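Local coordinates for protein soluble epoxide hydrolase (Bacillus megaterium, PDB 4INZ) that belongs to the alpha/beta-hydrolase fold superfamily and is a soluble enzyme built round a mixed, mostly parallel beta-sheet, at residues Q255-M260 and E281-P286; L134-G139 and V248-G253. The protein carries 1 engineered substitution. One frame throughout, in Å; residues are numbered along the deposited sequence. Where two conformers were deposited one is given.

Interaction 1 of 2, residues Q255-M260 and E281-P286; sequences QDPTFM and EASHAP
D256 and H284 lie side by side and point the same way, each with CG anti to its backbone N (chi1 -171° and -177°), and this common direction brings carboxylate and imidazole together. H284 ND1 donates to D256 OD2 at 3.0 Å, in a nearly straight hydrogen bond. The oxygen lies close to the imidazole plane, yet the donor approaches from above the carboxylate, the two planes being 66° apart. D256 OD1, the other oxygen, accepts from T258 N at 2.9 Å, an Asx turn that helps hold the carboxylate's rotation. The bond to H284 orients the ring, and the carboxylate would probably raise the histidine's pKa.

Beyond the bond, F259 crosses the histidine obliquely, F259 CE2 lying 3.9 Å from H284 CE1. They meet edge to edge, each near the plane of the other ring.

One step back the backbones join. Q255 N donates to A282 O over 3.0 Å, in the carbonyl plane, while S283 OG makes a weak hydrogen bond of 3.4 Å to Q255 O and rests at the same distance from P257 CD. At the exposed end Q255 is extended beyond CG and E281 bent at chi2; their amide and carboxylate planes are almost perpendicular, with Q255 NE2 3.6 Å from E281 OE1.

An acidic residue in the loop after strand 248-253 and a histidine after strand 274-279 are consistent with the acid and histidine positions of an alpha/beta-hydrolase catalytic triad. H284 also meets the ring of H113 in the loop after strand 108-112, and its NE2 lies close to D114. Just past it, A285 stands at the N-cap position of helix 286-289, whose E289 accepts from the backbone N of both S283 and A285.

Interaction 2 of 2, residues L134-G139 and V248-G253; sequences LIAFNG and VQIIWG
Two neighbouring parallel strands of the central alpha/beta-hydrolase sheet, 131-137 and 248-253, run together here at 17°. Three main-chain hydrogen bonds hold them: Q249 N to L134 O (2.8 Å), A136 N to Q249 O (2.8 Å) and I251 N to A136 O (2.9 Å). The first two lie nearly along the C=O axis of the acceptor.

Apolar contacts form on both faces. On one, L134 CB meets V248 CG2, and A136 CB touches I250 CD1 at 3.8 Å; W121 of helix 115-126 covers this face. On the other, I251 CD1 reaches I135 CG2, and I251 CG2 sits 3.6 Å from F137 CE1, with helix 291-303 packed beyond.

Towards N138 and G139 an aromatic ring enters the contact. W252, its CG anti to the backbone N (chi1 -170°), lays one face of its indole against N138, whose amide stacks roughly parallel to it. N138 CA makes a CH-pi contact over the face of the six-membered ring, 4.0 Å from its centroid, and G139 O comes to the indole edge.

The buried I251 O has no hydrogen-bond partner in the model; it is approached instead by F137 CA, a C-H...O contact of 3.2 Å.

In the fold
Interaction 2 is wholly buried and joins adjacent strands by main-chain bonds and apolar side chains; interaction 1 joins the loops that follow strands 248-253 and 274-279, runs from buried D256 to exposed Q255 and E281, and depends mainly on polar groups. Strand 248-253 leads directly into the 255-260 loop, so the two contacts follow one another along the chain. They touch at their ends: the D256 carboxylate lies against the N138 side chain, P286 packs against N138 and G253, and F259 meets W252. This meeting place is at the C-terminal ends of the parallel strands, and the histidine-carboxylate pair of interaction 1 sits there beside H113 and D114.

Interaction 1 of 2, residues Q255-M260 and E281-P286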
ATOM      1  N   GLN A 255       8.018  13.767  -5.341  1.00 24.30           N
ATOM      2  CA  GLN A 255       8.022  13.709  -6.805  1.00 25.72           C
ATOM      3  C   GLN A 255       7.006  12.716  -7.372  1.00 25.96           C
ATOM      4  O   GLN A 255       6.914  12.533  -8.590  1.00 28.05           O
ATOM      5  CB  GLN A 255       9.422  13.385  -7.331  1.00 27.20           C
ATOM      6  CG  GLN A 255      10.492  14.357  -6.884  1.00 33.48           C
ATOM      7  CD  GLN A 255      11.889  13.820  -7.138  1.00 43.42           C
ATOM      8  OE1 GLN A 255      12.101  12.605  -7.187  1.00 47.89           O
ATOM      9  NE2 GLN A 255      12.850  14.722  -7.302  1.00 45.90           N
ATOM     10  N   ASP A 256       6.242  12.082  -6.486  1.00 24.36           N
ATOM     11  CA  ASP A 256       5.236  11.104  -6.889  1.00 24.23           C
ATOM     12  C   ASP A 256       4.274  11.673  -7.932  1.00 24.62           C
ATOM     13  O   ASP A 256       3.575  12.640  -7.659  1.00 26.24           O
ATOM     14  CB  ASP A 256       4.444  10.678  -5.660  1.00 20.80           C
ATOM     15  CG  ASP A 256       3.533   9.503  -5.927  1.00 23.23           C
ATOM     16  OD1 ASP A 256       3.419   9.052  -7.089  1.00 28.83           O
ATOM     17  OD2 ASP A 256       2.912   9.037  -4.958  1.00 21.57           O
ATOM     18  N   PRO A 257       4.216  11.060  -9.123  1.00 24.56           N
ATOM     19  CA  PRO A 257       3.300  11.547 -10.163  1.00 28.29           C
ATOM     20  C   PRO A 257       1.852  11.095  -9.964  1.00 29.82           C
ATOM     21  O   PRO A 257       0.962  11.596 -10.652  1.00 31.73           O
ATOM     22  CB  PRO A 257       3.860  10.911 -11.436  1.00 30.51           C
ATOM     23  CG  PRO A 257       4.481   9.636 -10.961  1.00 27.98           C
ATOM     24  CD  PRO A 257       5.071   9.960  -9.607  1.00 25.07           C
ATOM     25  N   THR A 258       1.614  10.179  -9.032  1.00 28.38           N
ATOM     26  CA  THR A 258       0.286   9.600  -8.833  0.59 27.67           C
ATOM     27  C   THR A 258      -0.495  10.254  -7.695  1.00 26.22           C
ATOM     28  O   THR A 258      -1.720  10.326  -7.727  1.00 27.81           O
ATOM     29  CB  THR A 258       0.394   8.094  -8.552  0.59 29.88           C
ATOM     30  OG1 THR A 258       1.056   7.451  -9.648  0.59 34.02           O
ATOM     31  CG2 THR A 258      -0.983   7.489  -8.372  0.59 28.86           C
ATOM     32  N   PHE A 259       0.218  10.706  -6.672  1.00 26.10           N
ATOM     33  CA  PHE A 259      -0.425  11.385  -5.545  1.00 25.86           C
ATOM     34  C   PHE A 259       0.220  12.748  -5.312  1.00 25.25           C
ATOM     35  O   PHE A 259       1.418  12.844  -5.044  1.00 27.38           O
ATOM     36  CB  PHE A 259      -0.374  10.524  -4.274  1.00 27.08           C
ATOM     37  CG  PHE A 259      -1.137   9.238  -4.391  1.00 26.58           C
ATOM     38  CD1 PHE A 259      -2.502   9.198  -4.147  1.00 26.97           C
ATOM     39  CD2 PHE A 259      -0.495   8.068  -4.762  1.00 28.17           C
ATOM     40  CE1 PHE A 259      -3.209   8.011  -4.270  1.00 27.13           C
ATOM     41  CE2 PHE A 259      -1.199   6.880  -4.882  1.00 28.12           C
ATOM     42  CZ  PHE A 259      -2.561   6.853  -4.640  1.00 27.53           C
ATOM     43  N   MET A 260      -0.587  13.796  -5.433  1.00 25.89           N
ATOM     44  CA  MET A 260      -0.111  15.172  -5.333  1.00 25.81           C
ATOM     45  C   MET A 260       0.170  15.553  -3.890  1.00 25.04           C
ATOM     46  O   MET A 260      -0.398  14.974  -2.971  1.00 25.21           O
ATOM     47  CB  MET A 260      -1.137  16.129  -5.948  1.00 26.80           C
ATOM     48  CG  MET A 260      -1.396  15.896  -7.432  1.00 30.56           C
ATOM     49  SD  MET A 260       0.066  16.165  -8.469  1.00 33.80           S
ATOM     50  CE  MET A 260       0.713  14.498  -8.634  1.00 32.78           C
ATOM     51  N   GLU A 281      13.712  14.245  -2.865  1.00 31.34           N
ATOM     52  CA  GLU A 281      14.361  13.478  -3.926  1.00 30.65           C
ATOM     53  C   GLU A 281      13.820  12.056  -4.075  1.00 27.60           C
ATOM     54  O   GLU A 281      14.497  11.178  -4.618  1.00 28.85           O
ATOM     55  CB  GLU A 281      15.880  13.439  -3.713  1.00 36.55           C
ATOM     56  CG  GLU A 281      16.526  14.811  -3.556  1.00 43.78           C
ATOM     57  CD  GLU A 281      16.518  15.611  -4.845  1.00 49.49           C
ATOM     58  OE1 GLU A 281      16.088  15.062  -5.884  1.00 52.27           O
ATOM     59  OE2 GLU A 281      16.945  16.785  -4.820  1.00 51.88           O
ATOM     60  N   ALA A 282      12.603  11.824  -3.592  1.00 22.87           N
ATOM     61  CA  ALA A 282      11.963  10.532  -3.802  1.00 20.30           C
ATOM     62  C   ALA A 282      10.618  10.691  -4.477  1.00 20.88           C
ATOM     63  O   ALA A 282       9.936  11.708  -4.316  1.00 23.36           O
ATOM     64  CB  ALA A 282      11.802   9.791  -2.509  1.00 18.97           C
ATOM     65  N   SER A 283      10.239   9.661  -5.219  1.00 18.87           N
ATOM     66  CA  SER A 283       8.990   9.657  -5.951  1.00 19.02           C
ATOM     67  C   SER A 283       7.990   8.770  -5.217  1.00 18.71           C
ATOM     68  O   SER A 283       7.835   8.877  -4.003  1.00 19.79           O
ATOM     69  CB  SER A 283       9.229   9.169  -7.384  1.00 21.73           C
ATOM     70  OG  SER A 283       8.069   9.325  -8.185  1.00 25.19           O
ATOM     71  N   HIS A 284       7.332   7.879  -5.946  1.00 20.17           N
ATOM     72  CA  HIS A 284       6.193   7.124  -5.419  1.00 19.95           C
ATOM     73  C   HIS A 284       6.494   6.177  -4.250  1.00 17.30           C
ATOM     74  O   HIS A 284       5.609   5.880  -3.431  1.00 18.15           O
ATOM     75  CB  HIS A 284       5.550   6.316  -6.554  1.00 22.35           C
ATOM     76  CG  HIS A 284       4.328   5.558  -6.141  1.00 23.56           C
ATOM     77  ND1 HIS A 284       3.164   6.180  -5.746  1.00 24.87           N
ATOM     78  CD2 HIS A 284       4.086   4.226  -6.072  1.00 22.93           C
ATOM     79  CE1 HIS A 284       2.258   5.264  -5.446  1.00 25.09           C
ATOM     80  NE2 HIS A 284       2.791   4.070  -5.638  1.00 24.68           N
ATOM     81  N   ALA A 285       7.720   5.678  -4.185  1.00 17.20           N
ATOM     82  CA  ALA A 285       8.041   4.597  -3.243  1.00 16.76           C
ATOM     83  C   ALA A 285       9.319   4.859  -2.445  1.00 16.38           C
ATOM     84  O   ALA A 285      10.347   4.198  -2.647  1.00 15.26           O
ATOM     85  CB  ALA A 285       8.137   3.272  -3.978  1.00 19.24           C
ATOM     86  N   PRO A 286       9.252   5.816  -1.514  1.00 16.67           N
ATOM     87  CA  PRO A 286      10.424   6.203  -0.722  1.00 16.39           C
ATOM     88  C   PRO A 286      11.072   5.014  -0.025  1.00 15.90           C
ATOM     89  O   PRO A 286      12.281   5.008   0.155  1.00 15.94           O
ATOM     90  CB  PRO A 286       9.838   7.143   0.333  1.00 17.66           C
ATOM     91  CG  PRO A 286       8.600   7.706  -0.301  1.00 18.36           C
ATOM     92  CD  PRO A 286       8.044   6.569  -1.133  1.00 18.30           C
TER

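Interaction 2 of 2, residues L134-G139 and V248-G253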
ATOM      1  N   LEU A 134       0.680   3.788  13.157  1.00 23.45           N
ATOM      2  CA  LEU A 134       0.554   3.667  11.711  1.00 21.57           C
ATOM      3  C   LEU A 134       1.651   4.462  11.019  1.00 21.11           C
ATOM      4  O   LEU A 134       1.866   5.636  11.335  1.00 20.23           O
ATOM      5  CB  LEU A 134      -0.815   4.177  11.255  1.00 20.39           C
ATOM      6  CG  LEU A 134      -1.056   4.203   9.747  1.00 19.72           C
ATOM      7  CD1 LEU A 134      -1.133   2.782   9.203  1.00 20.18           C
ATOM      8  CD2 LEU A 134      -2.339   4.987   9.419  1.00 21.87           C
ATOM      9  N   ILE A 135       2.346   3.816  10.082  1.00 18.22           N
ATOM     10  CA  ILE A 135       3.326   4.499   9.252  1.00 16.62           C
ATOM     11  C   ILE A 135       2.850   4.401   7.814  1.00 17.62           C
ATOM     12  O   ILE A 135       2.763   3.303   7.255  1.00 18.71           O
ATOM     13  CB  ILE A 135       4.721   3.866   9.384  1.00 16.16           C
ATOM     14  CG1 ILE A 135       5.171   3.882  10.847  1.00 18.59           C
ATOM     15  CG2 ILE A 135       5.721   4.593   8.486  1.00 17.13           C
ATOM     16  CD1 ILE A 135       6.538   3.250  11.086  1.00 18.16           C
ATOM     17  N   ALA A 136       2.509   5.546   7.229  1.00 17.10           N
ATOM     18  CA  ALA A 136       1.930   5.566   5.892  1.00 15.38           C
ATOM     19  C   ALA A 136       2.844   6.267   4.896  1.00 16.97           C
ATOM     20  O   ALA A 136       3.281   7.393   5.137  1.00 18.41           O
ATOM     21  CB  ALA A 136       0.579   6.252   5.923  1.00 18.89           C
ATOM     22  N   PHE A 137       3.115   5.591   3.778  1.00 17.09           N
ATOM     23  CA  PHE A 137       3.849   6.176   2.654  1.00 16.59           C
ATOM     24  C   PHE A 137       2.862   6.683   1.597  1.00 18.31           C
ATOM     25  O   PHE A 137       1.652   6.667   1.817  1.00 19.48           O
ATOM     26  CB  PHE A 137       4.817   5.139   2.048  1.00 16.40           C
ATOM     27  CG  PHE A 137       5.931   4.745   2.975  1.00 14.15           C
ATOM     28  CD1 PHE A 137       7.195   5.320   2.847  1.00 16.17           C
ATOM     29  CD2 PHE A 137       5.719   3.810   3.987  1.00 16.45           C
ATOM     30  CE1 PHE A 137       8.232   4.964   3.715  1.00 18.10           C
ATOM     31  CE2 PHE A 137       6.746   3.459   4.863  1.00 17.04           C
ATOM     32  CZ  PHE A 137       8.004   4.029   4.726  1.00 17.26           C
ATOM     33  N   ASN A 138       3.374   7.135   0.455  1.00 18.11           N
ATOM     34  CA  ASN A 138       2.515   7.661  -0.609  1.00 17.21           C
ATOM     35  C   ASN A 138       1.292   6.788  -0.862  1.00 18.46           C
ATOM     36  O   ASN A 138       1.425   5.594  -1.096  1.00 17.66           O
ATOM     37  CB  ASN A 138       3.306   7.813  -1.910  1.00 17.43           C
ATOM     38  CG  ASN A 138       4.351   8.885  -1.819  1.00 18.25           C
ATOM     39  OD1 ASN A 138       4.320   9.870  -2.567  1.00 20.37           O
ATOM     40  ND2 ASN A 138       5.271   8.725  -0.880  1.00 14.88           N
ATOM     41  N   GLY A 139       0.111   7.395  -0.830  1.00 18.70           N
ATOM     42  CA  GLY A 139      -1.139   6.675  -1.013  1.00 18.40           C
ATOM     43  C   GLY A 139      -2.266   7.517  -0.449  1.00 20.74           C
ATOM     44  O   GLY A 139      -2.017   8.560   0.143  1.00 20.80           O
ATOM     45  N   VAL A 248       0.496   8.560  14.215  1.00 24.54           N
ATOM     46  CA  VAL A 248       0.710   8.283  12.800  1.00 22.89           C
ATOM     47  C   VAL A 248       1.928   9.036  12.275  1.00 22.56           C
ATOM     48  O   VAL A 248       2.157  10.197  12.629  1.00 23.14           O
ATOM     49  CB  VAL A 248      -0.512   8.681  11.948  1.00 21.58           C
ATOM     50  CG1 VAL A 248      -0.243   8.418  10.471  1.00 20.89           C
ATOM     51  CG2 VAL A 248      -1.749   7.917  12.403  1.00 24.23           C
ATOM     52  N   GLN A 249       2.705   8.356  11.436  1.00 19.55           N
ATOM     53  CA  GLN A 249       3.819   8.971  10.728  1.00 18.11           C
ATOM     54  C   GLN A 249       3.590   8.830   9.233  1.00 19.12           C
ATOM     55  O   GLN A 249       3.357   7.720   8.750  1.00 20.79           O
ATOM     56  CB  GLN A 249       5.136   8.274  11.075  1.00 16.09           C
ATOM     57  CG  GLN A 249       6.310   8.759  10.215  1.00 16.63           C
ATOM     58  CD  GLN A 249       6.862  10.095  10.684  1.00 18.15           C
ATOM     59  OE1 GLN A 249       7.141  10.281  11.870  1.00 20.26           O
ATOM     60  NE2 GLN A 249       7.019  11.031   9.756  1.00 18.56           N
ATOM     61  N   ILE A 250       3.664   9.948   8.509  1.00 18.41           N
ATOM     62  CA  ILE A 250       3.641   9.935   7.054  1.00 17.83           C
ATOM     63  C   ILE A 250       5.066  10.096   6.540  1.00 15.47           C
ATOM     64  O   ILE A 250       5.815  10.937   7.042  1.00 19.00           O
ATOM     65  CB  ILE A 250       2.840  11.109   6.474  1.00 19.28           C
ATOM     66  CG1 ILE A 250       1.427  11.167   7.058  1.00 24.56           C
ATOM     67  CG2 ILE A 250       2.843  11.056   4.951  1.00 20.43           C
ATOM     68  CD1 ILE A 250       0.711   9.873   7.054  1.00 26.12           C
ATOM     69  N   ILE A 251       5.439   9.285   5.550  1.00 16.21           N
ATOM     70  CA  ILE A 251       6.738   9.407   4.882  1.00 16.56           C
ATOM     71  C   ILE A 251       6.463   9.479   3.388  1.00 18.15           C
ATOM     72  O   ILE A 251       6.023   8.503   2.787  1.00 20.48           O
ATOM     73  CB  ILE A 251       7.658   8.217   5.209  1.00 14.63           C
ATOM     74  CG1 ILE A 251       7.812   8.097   6.732  1.00 16.17           C
ATOM     75  CG2 ILE A 251       9.018   8.394   4.534  1.00 17.56           C
ATOM     76  CD1 ILE A 251       8.641   6.904   7.198  1.00 15.70           C
ATOM     77  N   TRP A 252       6.712  10.643   2.794  1.00 17.13           N
ATOM     78  CA  TRP A 252       6.082  10.990   1.525  1.00 16.14           C
ATOM     79  C   TRP A 252       7.087  11.468   0.499  1.00 17.98           C
ATOM     80  O   TRP A 252       7.820  12.423   0.750  1.00 18.81           O
ATOM     81  CB  TRP A 252       5.075  12.117   1.774  1.00 18.45           C
ATOM     82  CG  TRP A 252       4.184  12.406   0.603  1.00 18.57           C
ATOM     83  CD1 TRP A 252       4.455  13.223  -0.455  1.00 21.37           C
ATOM     84  CD2 TRP A 252       2.870  11.883   0.381  1.00 20.18           C
ATOM     85  NE1 TRP A 252       3.387  13.241  -1.326  1.00 21.89           N
ATOM     86  CE2 TRP A 252       2.401  12.429  -0.832  1.00 21.41           C
ATOM     87  CE3 TRP A 252       2.041  11.015   1.094  1.00 20.35           C
ATOM     88  CZ2 TRP A 252       1.140  12.129  -1.348  1.00 23.24           C
ATOM     89  CZ3 TRP A 252       0.785  10.724   0.580  1.00 21.54           C
ATOM     90  CH2 TRP A 252       0.352  11.273  -0.629  1.00 22.09           C
ATOM     91  N   GLY A 253       7.109  10.819  -0.664  1.00 16.59           N
ATOM     92  CA  GLY A 253       7.994  11.238  -1.736  1.00 16.36           C
ATOM     93  C   GLY A 253       7.350  12.362  -2.522  1.00 19.28           C
ATOM     94  O   GLY A 253       6.294  12.169  -3.127  1.00 19.44           O
TER